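Local coordinates for LysM domain protein (Mycobacterium smegmatis, PDB 4OIT) that binds mannose as a bacterial lectin of the beta-prism II fold and forms a domain-swapped dimer, at residues S19-G22 with A23-L26. Sequence-based numbering, arbitrary orientation.
Sequences SGNG and AYTL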
ATOM      1  N   SER B  19      19.231   0.489 -21.316  1.00 27.79           N
ATOM      2  CA  SER B  19      19.463   1.178 -22.580  1.00 28.40           C
ATOM      3  C   SER B  19      19.807   0.167 -23.673  1.00 28.64           C
ATOM      4  O   SER B  19      20.347  -0.906 -23.387  1.00 28.56           O
ATOM      5  CB  SER B  19      20.590   2.201 -22.433  1.00 28.74           C
ATOM      6  OG  SER B  19      21.769   1.600 -21.919  1.00 28.99           O
ATOM      7  N   GLY B  20      19.482   0.513 -24.916  1.00 28.67           N
ATOM      8  CA  GLY B  20      19.748  -0.357 -26.069  1.00 28.90           C
ATOM      9  C   GLY B  20      21.183  -0.857 -26.152  1.00 29.18           C
ATOM     10  O   GLY B  20      21.423  -2.028 -26.442  1.00 28.88           O
ATOM     11  N   ASN B  21      22.133   0.032 -25.869  1.00 29.79           N
ATOM     12  CA  ASN B  21      23.567  -0.302 -25.909  1.00 30.40           C
ATOM     13  C   ASN B  21      24.067  -1.224 -24.778  1.00 30.40           C
ATOM     14  O   ASN B  21      25.230  -1.631 -24.783  1.00 30.53           O
ATOM     15  CB  ASN B  21      24.413   0.980 -25.938  1.00 30.62           C
ATOM     16  CG  ASN B  21      24.305   1.797 -24.659  1.00 30.70           C
ATOM     17  OD1 ASN B  21      23.782   1.331 -23.648  1.00 30.86           O
ATOM     18  ND2 ASN B  21      24.801   3.028 -24.701  1.00 30.84           N
ATOM     19  N   GLY B  22      23.201  -1.526 -23.812  1.00 30.06           N
ATOM     20  CA  GLY B  22      23.552  -2.396 -22.684  1.00 29.99           C
ATOM     21  C   GLY B  22      24.459  -1.765 -21.633  1.00 29.79           C
ATOM     22  O   GLY B  22      24.955  -2.457 -20.746  1.00 29.42           O
ATOM     23  N   ALA B  23      24.652  -0.452 -21.716  1.00 29.88           N
ATOM     24  CA  ALA B  23      25.591   0.265 -20.847  1.00 30.04           C
ATOM     25  C   ALA B  23      24.924   0.883 -19.616  1.00 30.13           C
ATOM     26  O   ALA B  23      25.573   1.065 -18.585  1.00 29.97           O
ATOM     27  CB  ALA B  23      26.313   1.343 -21.642  1.00 29.82           C
ATOM     28  N   TYR B  24      23.640   1.217 -19.730  1.00 30.35           N
ATOM     29  CA  TYR B  24      22.915   1.886 -18.648  1.00 30.40           C
ATOM     30  C   TYR B  24      21.703   1.070 -18.207  1.00 29.74           C
ATOM     31  O   TYR B  24      20.940   0.586 -19.043  1.00 29.74           O
ATOM     32  CB  TYR B  24      22.487   3.289 -19.084  1.00 30.84           C
ATOM     33  CG  TYR B  24      23.617   4.088 -19.701  1.00 31.20           C
ATOM     34  CD1 TYR B  24      24.821   4.259 -19.025  1.00 31.44           C
ATOM     35  CD2 TYR B  24      23.486   4.662 -20.962  1.00 31.62           C
ATOM     36  CE1 TYR B  24      25.863   4.979 -19.584  1.00 31.95           C
ATOM     37  CE2 TYR B  24      24.521   5.389 -21.528  1.00 31.66           C
ATOM     38  CZ  TYR B  24      25.706   5.545 -20.836  1.00 31.70           C
ATOM     39  OH  TYR B  24      26.735   6.262 -21.394  1.00 31.46           O
ATOM     40  N   THR B  25      21.536   0.930 -16.894  1.00 28.85           N
ATOM     41  CA  THR B  25      20.482   0.088 -16.317  1.00 28.61           C
ATOM     42  C   THR B  25      19.746   0.820 -15.195  1.00 28.04           C
ATOM     43  O   THR B  25      20.342   1.145 -14.166  1.00 28.34           O
ATOM     44  CB  THR B  25      21.068  -1.226 -15.754  1.00 28.57           C
ATOM     45  OG1 THR B  25      21.906  -1.839 -16.741  1.00 28.36           O
ATOM     46  CG2 THR B  25      19.957  -2.199 -15.356  1.00 28.63           C
ATOM     47  N   LEU B  26      18.456   1.075 -15.404  1.00 27.56           N
ATOM     48  CA  LEU B  26      17.594   1.692 -14.387  1.00 26.75           C
ATOM     49  C   LEU B  26      16.809   0.602 -13.654  1.00 26.48           C
ATOM     50  O   LEU B  26      15.963  -0.065 -14.250  1.00 26.43           O
ATOM     51  CB  LEU B  26      16.628   2.686 -15.038  1.00 26.51           C
ATOM     52  CG  LEU B  26      15.649   3.417 -14.109  1.00 26.43           C
ATOM     53  CD1 LEU B  26      16.373   4.452 -13.258  1.00 26.22           C
ATOM     54  CD2 LEU B  26      14.540   4.074 -14.916  1.00 26.53           C
TER
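The amide oxygen OD1 of N21 is gripped by two donors, one from above the amide plane and one from below: the backbone N of A23 at 2.8 Å and OG of S19 at 2.7 Å. The short asparagine side chain lets OD1 take the A23 N-H in an Asx turn, out of the amide plane rather than on a lone pair. With chi1 at 66°, its CG sits between N and carbonyl carbon, folding the amide back over the turn. S19 suits its place because a hydroxyl can donate and accept at once: while OG gives its proton to N21, it receives the N-H of Y24 at 2.9 Å, a bent bond of 146°. S19 N meets Y24 O at 2.8 Å, nearly straight, closing the hairpin between strands 16-18 and 24-28 round a type I turn from S19 to G22. G22, the last residue of the turn, has a positive phi, which glycine adopts easily. Small A23 lays its CB over the centre of the Y24 ring, 4.1 Å above the plane, and ND2 of N21 comes within 4.0 Å of Y24 CE2, the amide turned 61° from the ring. D90 of the second subunit packs here too, accepting a hydrogen bond from N21 N. The relay from Y24 N through the S19 hydroxyl to N21 OD1 thus ties the strand's start to the turn and fixes both polar side chains.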